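Local atomic coordinates of TAF6 (Antonospora locustae, PDB entry 4ATG), a protein that is a subunit of the general transcription factor TFIID and, through its HEAT-repeat C-terminal domain, probably takes part in forming the complex with Taf9. Residues Gln10-Lys15 and Gln39-Tyr44; Ser50-Lys55 and Lys64-Leu69; Ser72-Lys77 and Val114-Asp119; Ser91-Val96 and Leu133-Gly138; Glu174-Thr179 and Asn187-Val192. All coordinates share one frame; numbering follows the deposited sequence. Where two conformers were deposited one is given.

Contact 1 (Gln10-Lys15 and Gln39-Tyr44); sequences QLYFDK and QQLVPY
F13 of helix 7-20 carries the tight half of this contact by pressing its ring against Y44 of helix 42-55. Its CG lies anti to the backbone N (chi1 174°), which sends the ring across the gap until CE1 is 3.6 Å from CB of Y44; the two side chains cross at about a right angle. At the root of this side chain, F13 CB meets L41 CD2 at 3.9 Å, so the leucine packs beside the aromatic stem. F13 and L41 are both buried and apolar, which suits a seam that no hydrogen bond crosses. Replacing F13 by an alanine is likely to open a gap over Y44 CB and leave L41 with less to pack on. The looser side belongs to Y12, partly exposed, which offers only its ring edge, CD2, to L41 CD1 at 4.0 Å. Y44 turns its own ring away, its hydroxyl bonded to G1. Helix 7-20 lies against helix 42-55, F45 also meeting the F13 ring, and loop residue L5 packs on L41.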
# COMPACT_ATOMS: atom_id res chain seq x y z
N GLN A 10 -3.64 7.21 25.15
CA GLN A 10 -2.26 7.50 24.73
C GLN A 10 -1.32 6.35 25.14
O GLN A 10 -0.45 5.94 24.37
CB GLN A 10 -1.73 8.83 25.30
CG GLN A 10 -0.58 9.35 24.44
CD GLN A 10 0.14 10.56 24.96
OE1 GLN A 10 -0.24 11.19 25.95
NE2 GLN A 10 1.22 10.92 24.27
N LEU A 11 -1.55 5.77 26.33
CA LEU A 11 -0.71 4.66 26.77
C LEU A 11 -0.87 3.41 25.88
O LEU A 11 0.13 2.78 25.53
CB LEU A 11 -0.92 4.36 28.25
CG LEU A 11 -0.37 5.44 29.21
CD1 LEU A 11 -0.88 5.21 30.61
CD2 LEU A 11 1.17 5.47 29.24
N TYR A 12 -2.10 3.10 25.45
CA TYR A 12 -2.37 1.96 24.56
C TYR A 12 -1.74 2.22 23.19
O TYR A 12 -1.05 1.35 22.64
CB TYR A 12 -3.88 1.72 24.40
CG TYR A 12 -4.21 0.44 23.67
CD1 TYR A 12 -4.14 -0.80 24.31
CD2 TYR A 12 -4.56 0.46 22.32
CE1 TYR A 12 -4.49 -1.98 23.64
CE2 TYR A 12 -4.86 -0.72 21.63
CZ TYR A 12 -4.84 -1.93 22.31
OH TYR A 12 -5.15 -3.09 21.63
N PHE A 13 -1.95 3.43 22.67
CA PHE A 13 -1.41 3.89 21.39
C PHE A 13 0.12 3.73 21.43
O PHE A 13 0.68 3.09 20.53
CB PHE A 13 -1.79 5.36 21.18
CG PHE A 13 -1.16 5.97 19.95
CD1 PHE A 13 -1.64 5.68 18.67
CD2 PHE A 13 -0.11 6.87 20.06
CE1 PHE A 13 -1.05 6.23 17.54
CE2 PHE A 13 0.47 7.45 18.93
CZ PHE A 13 -0.01 7.13 17.68
N ASP A 14 0.78 4.30 22.45
CA ASP A 14 2.24 4.18 22.59
C ASP A 14 2.67 2.73 22.70
O ASP A 14 3.69 2.36 22.12
CB ASP A 14 2.76 5.00 23.78
CG ASP A 14 2.63 6.51 23.62
OD1 ASP A 14 2.47 6.99 22.44
OD2 ASP A 14 2.71 7.22 24.63
N LYS A 15 1.88 1.89 23.42
CA LYS A 15 2.23 0.46 23.60
C LYS A 15 2.24 -0.28 22.25
O LYS A 15 3.20 -0.97 21.94
CB LYS A 15 1.25 -0.24 24.57
CG LYS A 15 1.62 -1.70 24.83
CD LYS A 15 2.95 -1.73 25.59
CE LYS A 15 3.52 -3.09 25.73
NZ LYS A 15 4.85 -3.03 26.44
N GLN A 39 -11.51 3.74 17.43
CA GLN A 39 -11.78 4.79 16.45
C GLN A 39 -10.97 6.10 16.65
O GLN A 39 -10.43 6.64 15.68
CB GLN A 39 -13.29 5.08 16.29
CG GLN A 39 -13.61 5.95 15.04
CD GLN A 39 -13.37 5.24 13.72
OE1 GLN A 39 -13.24 4.01 13.67
NE2 GLN A 39 -13.39 5.96 12.61
N GLN A 40 -10.94 6.61 17.88
CA GLN A 40 -10.21 7.86 18.17
C GLN A 40 -8.71 7.75 17.82
O GLN A 40 -8.09 8.75 17.47
CB GLN A 40 -10.34 8.23 19.64
CG GLN A 40 -11.36 9.30 19.97
CD GLN A 40 -11.15 9.70 21.41
OE1 GLN A 40 -11.50 8.98 22.34
NE2 GLN A 40 -10.41 10.78 21.63
N LEU A 41 -8.14 6.54 17.95
CA LEU A 41 -6.73 6.29 17.68
C LEU A 41 -6.41 6.12 16.22
O LEU A 41 -5.27 6.31 15.81
CB LEU A 41 -6.26 5.01 18.43
CG LEU A 41 -6.28 5.11 19.95
CD1 LEU A 41 -5.63 3.88 20.57
CD2 LEU A 41 -5.50 6.27 20.40
N VAL A 42 -7.39 5.66 15.44
CA VAL A 42 -7.24 5.42 13.99
C VAL A 42 -6.43 6.50 13.22
O VAL A 42 -5.43 6.15 12.61
CB VAL A 42 -8.58 5.01 13.31
CG1 VAL A 42 -8.41 4.97 11.78
CG2 VAL A 42 -9.02 3.64 13.81
N PRO A 43 -6.81 7.80 13.22
CA PRO A 43 -6.00 8.78 12.47
C PRO A 43 -4.54 8.86 12.93
O PRO A 43 -3.65 9.10 12.12
CB PRO A 43 -6.74 10.12 12.74
CG PRO A 43 -7.56 9.87 13.94
CD PRO A 43 -7.99 8.44 13.83
N TYR A 44 -4.31 8.67 14.23
CA TYR A 44 -2.96 8.73 14.81
C TYR A 44 -2.14 7.50 14.41
O TYR A 44 -0.95 7.64 14.11
CB TYR A 44 -3.04 8.91 16.33
CG TYR A 44 -3.69 10.23 16.70
CD1 TYR A 44 -3.17 11.44 16.23
CD2 TYR A 44 -4.87 10.27 17.42
CE1 TYR A 44 -3.82 12.64 16.48
CE2 TYR A 44 -5.48 11.48 17.75
CZ TYR A 44 -4.93 12.67 17.30
OH TYR A 44 -5.54 13.86 17.61

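Contact 2 (Ser50-Lys55 and Lys64-Leu69)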
# COMPACT_ATOMS: atom_id res chain seq x y z
N SER A 50 2.44 5.91 8.53
CA SER A 50 2.90 6.56 7.28
C SER A 50 4.28 7.14 7.47
O SER A 50 5.14 6.98 6.60
CB SER A 50 1.95 7.68 6.86
OG SER A 50 0.70 7.14 6.48
N GLU A 51 4.52 7.81 8.63
CA GLU A 51 5.83 8.42 8.93
C GLU A 51 6.90 7.35 9.12
O GLU A 51 8.03 7.51 8.66
CB GLU A 51 5.75 9.32 10.18
CG GLU A 51 5.10 10.67 9.91
CD GLU A 51 4.75 11.52 11.12
OE1 GLU A 51 4.83 11.01 12.27
OE2 GLU A 51 4.36 12.69 10.92
N LEU A 52 6.54 6.24 9.76
CA LEU A 52 7.49 5.15 10.00
C LEU A 52 7.90 4.51 8.67
O LEU A 52 9.08 4.24 8.48
CB LEU A 52 6.87 4.12 10.98
CG LEU A 52 7.75 2.93 11.40
CD1 LEU A 52 9.06 3.39 12.07
CD2 LEU A 52 6.96 1.99 12.31
N ILE A 53 6.95 4.32 7.72
CA ILE A 53 7.28 3.75 6.40
C ILE A 53 8.34 4.63 5.71
O ILE A 53 9.30 4.10 5.16
CB ILE A 53 6.00 3.59 5.54
CG1 ILE A 53 5.25 2.28 5.94
CG2 ILE A 53 6.29 3.63 4.02
CD1 ILE A 53 3.74 2.34 5.59
N LEU A 54 8.18 5.97 5.75
CA LEU A 54 9.14 6.90 5.11
C LEU A 54 10.54 6.79 5.70
O LEU A 54 11.52 7.05 5.01
CB LEU A 54 8.64 8.36 5.17
CG LEU A 54 7.28 8.66 4.49
CD1 LEU A 54 6.94 10.14 4.61
CD2 LEU A 54 7.28 8.23 3.01
N LYS A 55 10.62 6.36 6.96
CA LYS A 55 11.90 6.21 7.68
C LYS A 55 12.46 4.79 7.59
O LYS A 55 13.60 4.57 7.99
CB LYS A 55 11.66 6.54 9.17
CG LYS A 55 11.61 8.02 9.47
CD LYS A 55 11.05 8.29 10.86
CE LYS A 55 10.97 9.76 11.17
NZ LYS A 55 10.14 10.02 12.37
N LYS A 64 6.75 -4.56 6.06
CA LYS A 64 5.72 -5.60 6.03
C LYS A 64 4.76 -5.50 7.21
O LYS A 64 3.55 -5.67 7.02
CB LYS A 64 6.34 -7.00 5.99
CG LYS A 64 7.01 -7.30 4.66
CD LYS A 64 7.60 -8.70 4.70
CE LYS A 64 8.57 -8.92 3.56
NZ LYS A 64 9.30 -10.19 3.73
N THR A 65 5.28 -5.19 8.41
CA THR A 65 4.44 -4.97 9.61
C THR A 65 3.53 -3.77 9.41
O THR A 65 2.36 -3.86 9.75
CB THR A 65 5.33 -4.80 10.87
OG1 THR A 65 6.09 -6.00 11.02
CG2 THR A 65 4.52 -4.60 12.15
N CYS A 66 4.04 -2.66 8.83
CA CYS A 66 3.23 -1.45 8.57
C CYS A 66 2.08 -1.73 7.64
O CYS A 66 0.95 -1.32 7.92
CB CYS A 66 4.12 -0.33 8.03
SG CYS A 66 5.27 0.32 9.27
N ILE A 67 2.35 -2.47 6.56
CA ILE A 67 1.32 -2.85 5.58
C ILE A 67 0.26 -3.71 6.26
O ILE A 67 -0.93 -3.52 6.04
CB ILE A 67 2.02 -3.56 4.38
CG1 ILE A 67 2.91 -2.56 3.61
CG2 ILE A 67 0.97 -4.21 3.43
CD1 ILE A 67 4.07 -3.28 2.73
N ALA A 68 0.70 -4.68 7.10
CA ALA A 68 -0.21 -5.59 7.82
C ALA A 68 -1.05 -4.82 8.82
O ALA A 68 -2.22 -5.16 8.97
CB ALA A 68 0.59 -6.69 8.52
N LEU A 69 -0.49 -3.77 9.49
CA LEU A 69 -1.26 -2.95 10.43
C LEU A 69 -2.35 -2.18 9.68
O LEU A 69 -3.47 -2.04 10.17
CB LEU A 69 -0.36 -1.99 11.20
CG LEU A 69 0.59 -2.66 12.24
CD1 LEU A 69 1.58 -1.63 12.78
CD2 LEU A 69 -0.21 -3.20 13.41
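I53 lays its CG1 and CD1 against the CB of C66, the closest approach being 3.5 Å from I53 CG1 to C66 CB. The isoleucine holds CG1 anti to its carbonyl carbon (chi1 -81°), and this branch is the one that spans the space between helix 42-55 and helix 60-75. Next to it, L52 brings CD2 to within 3.9 Å of C66 SG, while I53 CG1 lies equally far from that sulfur. C66 is therefore touched by two neighbouring residues of the facing helix, its CB by the isoleucine and its SG by both. A small, weakly polar side chain suits this place: the CA atoms of I53 and C66 are just 6.9 Å apart, and the thiol still has enough bulk to reach the leucine. All of the contact is apolar packing, with no hydrogen bond across it. The two helices follow one another in the chain, and others close round them: helix 85-97 packs on I53 through S91 and C95, and I20 of helix 7-20 covers L52.

Contact 3 (Ser72-Lys77 and Val114-Asp119)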
# COMPACT_ATOMS: atom_id res chain seq x y z
N SER A 72 -5.09 -4.60 9.00
CA SER A 72 -5.83 -4.93 10.22
C SER A 72 -6.88 -3.86 10.48
O SER A 72 -8.02 -4.18 10.77
CB SER A 72 -4.91 -5.01 11.44
OG SER A 72 -4.15 -6.21 11.47
N LEU A 73 -6.50 -2.58 10.38
CA LEU A 73 -7.46 -1.48 10.64
C LEU A 73 -8.57 -1.49 9.58
O LEU A 73 -9.76 -1.33 9.91
CB LEU A 73 -6.71 -0.14 10.62
CG LEU A 73 -5.78 0.15 11.81
CD1 LEU A 73 -5.04 1.50 11.57
CD2 LEU A 73 -6.55 0.24 13.11
N ILE A 74 -8.20 -1.77 8.31
CA ILE A 74 -9.20 -1.86 7.22
C ILE A 74 -10.21 -2.98 7.52
O ILE A 74 -11.41 -2.80 7.27
CB ILE A 74 -8.48 -2.06 5.84
CG1 ILE A 74 -7.72 -0.79 5.42
CG2 ILE A 74 -9.50 -2.47 4.72
CD1 ILE A 74 -6.69 -1.06 4.34
N LYS A 75 -9.74 -4.12 8.05
CA LYS A 75 -10.60 -5.29 8.37
C LYS A 75 -11.33 -5.26 9.71
O LYS A 75 -12.22 -6.08 9.93
CB LYS A 75 -9.80 -6.60 8.27
CG LYS A 75 -9.31 -6.96 6.86
CD LYS A 75 -10.43 -7.32 5.88
CE LYS A 75 -10.86 -8.77 5.93
NZ LYS A 75 -11.79 -9.11 4.81
N ASN A 76 -10.93 -4.38 10.61
CA ASN A 76 -11.52 -4.31 11.95
C ASN A 76 -12.98 -3.93 11.91
O ASN A 76 -13.34 -2.84 11.49
CB ASN A 76 -10.67 -3.38 12.87
CG ASN A 76 -11.02 -3.44 14.33
OD1 ASN A 76 -12.16 -3.72 14.71
ND2 ASN A 76 -10.04 -3.18 15.20
N LYS A 77 -13.84 -4.88 12.31
CA LYS A 77 -15.30 -4.66 12.33
C LYS A 77 -15.73 -3.55 13.34
O LYS A 77 -16.85 -3.04 13.28
CB LYS A 77 -16.03 -6.00 12.60
CG LYS A 77 -15.95 -6.50 14.05
CD LYS A 77 -16.75 -7.81 14.23
CE LYS A 77 -16.96 -8.18 15.68
NZ LYS A 77 -17.57 -9.52 15.81
N VAL A 114 -3.54 -2.58 -1.80
CA VAL A 114 -4.13 -1.58 -2.72
C VAL A 114 -5.26 -2.24 -3.52
O VAL A 114 -6.31 -1.62 -3.74
CB VAL A 114 -3.09 -0.96 -3.68
CG1 VAL A 114 -3.75 -0.13 -4.79
CG2 VAL A 114 -2.07 -0.13 -2.91
N LYS A 115 -5.06 -3.50 -3.96
CA LYS A 115 -6.09 -4.23 -4.72
C LYS A 115 -7.34 -4.45 -3.86
O LYS A 115 -8.45 -4.26 -4.33
CB LYS A 115 -5.56 -5.57 -5.24
CG LYS A 115 -6.69 -6.46 -5.81
CD LYS A 115 -6.20 -7.79 -6.35
CE LYS A 115 -7.36 -8.67 -6.81
NZ LYS A 115 -8.31 -7.93 -7.69
N TYR A 116 -7.15 -4.83 -2.61
CA TYR A 116 -8.29 -5.06 -1.71
C TYR A 116 -9.11 -3.77 -1.58
O TYR A 116 -10.35 -3.83 -1.61
CB TYR A 116 -7.78 -5.48 -0.32
CG TYR A 116 -8.91 -5.79 0.63
CD1 TYR A 116 -9.47 -7.06 0.67
CD2 TYR A 116 -9.49 -4.79 1.42
CE1 TYR A 116 -10.54 -7.35 1.52
CE2 TYR A 116 -10.55 -5.08 2.29
CZ TYR A 116 -11.08 -6.35 2.31
OH TYR A 116 -12.11 -6.68 3.16
N ILE A 117 -8.44 -2.64 -1.43
CA ILE A 117 -9.13 -1.33 -1.30
C ILE A 117 -9.85 -1.02 -2.60
O ILE A 117 -11.02 -0.65 -2.59
CB ILE A 117 -8.12 -0.23 -0.91
CG1 ILE A 117 -7.57 -0.48 0.51
CG2 ILE A 117 -8.76 1.19 -1.03
CD1 ILE A 117 -6.35 0.45 0.91
N TYR A 118 -9.14 -1.20 -3.72
CA TYR A 118 -9.70 -0.97 -5.05
C TYR A 118 -10.98 -1.81 -5.23
O TYR A 118 -12.03 -1.28 -5.60
CB TYR A 118 -8.66 -1.32 -6.13
CG TYR A 118 -9.08 -1.01 -7.54
CD1 TYR A 118 -8.78 0.21 -8.13
CD2 TYR A 118 -9.65 -2.00 -8.35
CE1 TYR A 118 -9.10 0.48 -9.46
CE2 TYR A 118 -10.00 -1.73 -9.68
CZ TYR A 118 -9.71 -0.50 -10.23
OH TYR A 118 -10.03 -0.24 -11.54
N ASP A 119 -10.88 -3.11 -4.98
CA ASP A 119 -12.03 -4.01 -5.14
C ASP A 119 -13.18 -3.70 -4.19
O ASP A 119 -14.34 -3.82 -4.58
CB ASP A 119 -11.60 -5.47 -4.94
CG ASP A 119 -10.76 -6.05 -6.08
OD1 ASP A 119 -10.79 -5.48 -7.18
OD2 ASP A 119 -10.19 -7.13 -5.90
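I74 and Y116 slide past each other in opposite directions, bringing I74 CG2 to 3.7 Å from CE2 of the tyrosine ring, which it meets obliquely. Y116 has CG anti to its backbone N (chi1 -177°), which carries the ring out from helix 104-121 toward the end of helix 60-75. I74 uses its other branch differently: CD1 crosses the side chain of I117 at about a right angle, with 3.8 Å between the two CD1 atoms. Isoleucine suits I74 because its two branches, CG2 and the CG1-CD1 arm, can meet separate partners. Nearer the surface the contact becomes polar. K75, bent at chi2 (-68°) and chi3 (-86°), brings its chain round to the phenol end so that NZ donates a hydrogen bond to Y116 OH at 3.0 Å, while its CD lies 3.3 Å from that oxygen. Tyrosine fits this border position, having a ring for the isoleucine and a hydroxyl for the lysine. A phenylalanine in place of Y116 would probably leave K75 NZ without this acceptor. F71 meets the Y116 ring edge-to-face, L89 and L92 of helix 85-97 pack on I117, and E33 of helix 25-34 touches K75.

Contact 4 (Ser91-Val96 and Leu133-Gly138); sequences SLLTCV and LKTLKG
T135 is the first residue of 133-138 to touch segment 91-96: its CG2 methyl and CD1 of L93 reach toward each other tip to tip, 4.1 Å apart. With CG2 anti to the backbone N, the threonine presents its methyl to the leucine, while OG1 turns back to bond the carbonyl O of R131 in the preceding turn. This split suits a partly exposed place, since the hydroxyl is satisfied within its own helix and the methyl alone meets the neighbour. A molecule of cyclohexylaminoethanesulfonic acid, probably from the crystallisation liquor, lies close by. The next residue, L136, goes deeper. Its CD2 comes within 3.8 Å of L93 CD2, the two side chains crossing at about a right angle, and the same methyl approaches V96 CG1 at 4.3 Å. Branched aliphatic residues fit here, because L93 can divide its two methyls between successive residues of the opposite helix. C156 and L157 of helix 147-160 pack on L136 as well. The axes of the two segments differ by 16° in direction and are 11.4 Å apart at closest approach. Segments running nearly parallel like these, on helices 85-97 and 128-140, are characteristic of a stacked HEAT-repeat solenoid.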
# COMPACT_ATOMS: atom_id res chain seq x y z
N SER A 91 0.12 6.00 1.14
CA SER A 91 1.18 5.38 1.95
C SER A 91 1.46 3.95 1.43
O SER A 91 2.61 3.56 1.27
CB SER A 91 0.75 5.33 3.41
OG SER A 91 1.82 4.84 4.20
N LEU A 92 0.40 3.18 1.14
CA LEU A 92 0.57 1.88 0.51
C LEU A 92 1.22 2.03 -0.86
O LEU A 92 2.09 1.24 -1.20
CB LEU A 92 -0.77 1.20 0.35
CG LEU A 92 -1.40 0.61 1.61
CD1 LEU A 92 -2.87 0.21 1.28
CD2 LEU A 92 -0.59 -0.59 2.11
N LEU A 93 0.80 3.02 -1.65
CA LEU A 93 1.40 3.23 -2.97
C LEU A 93 2.88 3.58 -2.91
O LEU A 93 3.64 3.16 -3.79
CB LEU A 93 0.62 4.26 -3.80
CG LEU A 93 -0.76 3.80 -4.26
CD1 LEU A 93 -1.53 4.97 -4.80
CD2 LEU A 93 -0.67 2.71 -5.34
N THR A 94 3.32 4.28 -1.83
CA THR A 94 4.76 4.58 -1.61
C THR A 94 5.53 3.24 -1.47
O THR A 94 6.64 3.12 -1.97
CB THR A 94 4.92 5.45 -0.38
OG1 THR A 94 4.30 6.71 -0.64
CG2 THR A 94 6.38 5.66 0.01
N CYS A 95 4.93 2.24 -0.81
CA CYS A 95 5.57 0.92 -0.67
C CYS A 95 5.61 0.16 -1.97
O CYS A 95 6.49 -0.69 -2.15
CB CYS A 95 4.90 0.10 0.43
SG CYS A 95 5.07 0.81 2.07
N VAL A 96 4.66 0.44 -2.88
CA VAL A 96 4.61 -0.25 -4.20
C VAL A 96 5.69 0.35 -5.12
O VAL A 96 6.46 -0.38 -5.74
CB VAL A 96 3.21 -0.12 -4.87
CG1 VAL A 96 3.20 -0.73 -6.28
CG2 VAL A 96 2.11 -0.76 -4.01
N LEU A 133 -5.17 4.42 -10.57
CA LEU A 133 -4.69 4.10 -11.92
C LEU A 133 -3.72 5.15 -12.46
O LEU A 133 -2.75 4.79 -13.14
CB LEU A 133 -5.83 3.85 -12.91
CG LEU A 133 -6.84 2.75 -12.58
CD1 LEU A 133 -7.94 2.71 -13.62
CD2 LEU A 133 -6.16 1.38 -12.50
N LYS A 134 -3.99 6.44 -12.17
CA LYS A 134 -3.16 7.55 -12.65
C LYS A 134 -1.76 7.49 -12.07
O LYS A 134 -0.79 7.62 -12.83
CB LYS A 134 -3.83 8.92 -12.36
CG LYS A 134 -3.09 10.09 -13.00
CD LYS A 134 -3.72 11.45 -12.64
CE LYS A 134 -3.12 12.53 -13.51
NZ LYS A 134 -3.90 13.80 -13.44
N THR A 135 -1.65 7.24 -10.76
CA THR A 135 -0.37 7.12 -10.06
C THR A 135 0.44 5.95 -10.66
O THR A 135 1.59 6.13 -11.04
CB THR A 135 -0.60 6.95 -8.55
OG1 THR A 135 -1.25 8.13 -8.07
CG2 THR A 135 0.69 6.71 -7.78
N LEU A 136 -0.18 4.76 -10.73
CA LEU A 136 0.51 3.56 -11.22
C LEU A 136 0.96 3.64 -12.67
O LEU A 136 2.12 3.32 -12.97
CB LEU A 136 -0.39 2.34 -11.00
CG LEU A 136 -0.73 2.00 -9.55
CD1 LEU A 136 -1.81 0.93 -9.50
CD2 LEU A 136 0.51 1.55 -8.77
N LYS A 137 0.06 4.04 -13.58
CA LYS A 137 0.39 4.15 -14.99
C LYS A 137 1.50 5.20 -15.15
O LYS A 137 2.41 5.01 -15.97
CB LYS A 137 -0.85 4.54 -15.82
CG LYS A 137 -0.62 4.50 -17.33
CD LYS A 137 -1.35 5.61 -18.08
CE LYS A 137 -0.56 6.89 -18.17
NZ LYS A 137 -1.19 7.88 -19.09
N GLY A 138 1.45 6.26 -14.34
CA GLY A 138 2.45 7.33 -14.37
C GLY A 138 3.86 6.85 -14.08
O GLY A 138 4.79 7.18 -14.82

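Contact 5 (Glu174-Thr179 and Asn187-Val192)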
# COMPACT_ATOMS: atom_id res chain seq x y z
N GLU A 174 3.31 -1.77 -25.90
CA GLU A 174 4.26 -1.56 -27.00
C GLU A 174 5.12 -0.29 -26.82
O GLU A 174 6.33 -0.35 -27.06
CB GLU A 174 3.58 -1.65 -28.37
CG GLU A 174 3.10 -3.05 -28.74
CD GLU A 174 4.06 -4.21 -28.51
OE1 GLU A 174 5.21 -4.15 -29.01
OE2 GLU A 174 3.66 -5.18 -27.83
N GLU A 175 4.54 0.80 -26.28
CA GLU A 175 5.29 2.03 -25.99
C GLU A 175 6.33 1.76 -24.89
O GLU A 175 7.47 2.19 -25.02
CB GLU A 175 4.37 3.20 -25.62
CG GLU A 175 5.12 4.51 -25.35
CD GLU A 175 4.32 5.72 -24.91
OE1 GLU A 175 3.09 5.61 -24.74
OE2 GLU A 175 4.95 6.79 -24.71
N TYR A 176 5.94 1.02 -23.84
CA TYR A 176 6.89 0.69 -22.77
C TYR A 176 8.10 -0.07 -23.33
O TYR A 176 9.25 0.32 -23.09
CB TYR A 176 6.23 -0.13 -21.63
CG TYR A 176 7.26 -0.39 -20.56
CD1 TYR A 176 7.56 0.57 -19.61
CD2 TYR A 176 8.08 -1.52 -20.63
CE1 TYR A 176 8.60 0.39 -18.70
CE2 TYR A 176 9.15 -1.69 -19.76
CZ TYR A 176 9.43 -0.72 -18.81
OH TYR A 176 10.47 -0.88 -17.94
N LYS A 177 7.82 -1.14 -24.08
CA LYS A 177 8.84 -2.00 -24.67
C LYS A 177 9.78 -1.24 -25.58
O LYS A 177 10.98 -1.45 -25.52
CB LYS A 177 8.21 -3.19 -25.39
CG LYS A 177 7.55 -4.20 -24.44
CD LYS A 177 7.16 -5.44 -25.23
CE LYS A 177 5.96 -6.15 -24.68
NZ LYS A 177 5.37 -7.07 -25.69
N ARG A 178 9.23 -0.32 -26.40
CA ARG A 178 9.99 0.48 -27.36
C ARG A 178 10.86 1.56 -26.73
O ARG A 178 12.00 1.77 -27.17
CB ARG A 178 9.02 1.11 -28.39
CG ARG A 178 9.70 1.87 -29.52
CD ARG A 178 8.71 2.49 -30.49
NE ARG A 178 7.77 3.42 -29.86
CZ ARG A 178 8.03 4.69 -29.58
NH1 ARG A 178 9.24 5.20 -29.82
NH2 ARG A 178 7.11 5.46 -29.03
N THR A 179 10.32 2.28 -25.73
CA THR A 179 10.98 3.44 -25.13
C THR A 179 11.73 3.24 -23.81
O THR A 179 12.62 4.04 -23.50
CB THR A 179 9.99 4.60 -25.04
OG1 THR A 179 9.01 4.30 -24.06
CG2 THR A 179 9.29 4.87 -26.36
N ASN A 187 9.62 -8.68 -18.69
CA ASN A 187 9.36 -10.09 -18.32
C ASN A 187 7.99 -10.21 -17.67
O ASN A 187 7.24 -11.13 -17.99
CB ASN A 187 10.44 -10.65 -17.38
CG ASN A 187 11.71 -11.09 -18.09
OD1 ASN A 187 11.75 -11.29 -19.31
ND2 ASN A 187 12.77 -11.27 -17.32
N LEU A 188 7.65 -9.28 -16.77
CA LEU A 188 6.35 -9.27 -16.10
C LEU A 188 5.25 -8.99 -17.14
O LEU A 188 4.23 -9.67 -17.16
CB LEU A 188 6.31 -8.17 -15.00
CG LEU A 188 4.95 -7.94 -14.30
CD1 LEU A 188 4.43 -9.23 -13.60
CD2 LEU A 188 5.05 -6.80 -13.28
N LEU A 189 5.47 -7.98 -17.98
CA LEU A 189 4.56 -7.56 -19.03
C LEU A 189 4.20 -8.72 -19.94
O LEU A 189 3.02 -8.97 -20.15
CB LEU A 189 5.20 -6.39 -19.79
CG LEU A 189 4.36 -5.64 -20.84
CD1 LEU A 189 3.05 -5.15 -20.25
CD2 LEU A 189 5.14 -4.42 -21.38
N ASP A 190 5.22 -9.49 -20.42
CA ASP A 190 5.00 -10.66 -21.28
C ASP A 190 4.14 -11.73 -20.58
O ASP A 190 3.24 -12.29 -21.22
CB ASP A 190 6.34 -11.24 -21.76
CG ASP A 190 7.06 -10.46 -22.85
OD1 ASP A 190 6.41 -9.61 -23.51
OD2 ASP A 190 8.26 -10.73 -23.08
N ASN A 191 4.35 -11.96 -19.27
CA ASN A 191 3.56 -12.92 -18.48
C ASN A 191 2.11 -12.45 -18.31
O ASN A 191 1.19 -13.25 -18.46
CB ASN A 191 4.21 -13.16 -17.10
CG ASN A 191 5.56 -13.86 -17.16
OD1 ASN A 191 5.89 -14.53 -18.13
ND2 ASN A 191 6.36 -13.73 -16.12
N VAL A 192 1.91 -11.16 -18.03
CA VAL A 192 0.56 -10.59 -17.83
C VAL A 192 -0.28 -10.67 -19.11
O VAL A 192 -1.44 -11.05 -19.05
CB VAL A 192 0.66 -9.13 -17.30
CG1 VAL A 192 -0.70 -8.42 -17.31
CG2 VAL A 192 1.27 -9.12 -15.90
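An antiparallel helical hairpin closes the C-terminal end of this helical-repeat chain, with K177 of helix 162-179 lying across L189 and D190 of helix 183-194. The segment axes make an angle of 154° between their directions and come within 11.3 Å. L189, buried, sends CD2 between two partners: K177 CE at 3.8 Å and the Y176 ring, whose CD2 lies 4.2 Å away. The leucine's CG stands anti to its backbone N (chi1 -173°), which carries the methyl out to the facing helix. L154 of helix 147-160 packs on the same side chain. Y176 suits its buried place, its ring stacked on W140 and its hydroxyl bonded to Q150. Lysine suits the rim, since its extended methylene chain covers the leucine before the charge reaches the surface side. There the ammonium group bridges two acids: a weak hydrogen-bonded salt bridge to E174 in its own helix, NZ to OE2 3.3 Å, and a longer salt bridge across the hairpin, K177 NZ to D190 OD1 at 3.5 Å.

In the fold
The five contacts follow the all-helical chain from its N-terminal to its C-terminal end. Contacts 1 and 2 share helix 42-55, their centres 15 Å apart, and contacts 2 and 3 share helix 60-75. Contacts 3 and 4 alternate along the sequence and touch: V114 and I117 pack on L92, and V114 also meets L93, so both contacts belong to one continuous core. Contact 2 touches contact 4, L54 packing on T94. Contact 5 stands apart, its centre 18 Å from that of contact 4 and 44 Å from that of contact 1, on the opposite side of the chain's centre from contacts 1 and 2. This elongated succession suits a HEAT-repeat domain, in which neighbouring helices build a continuous solenoid.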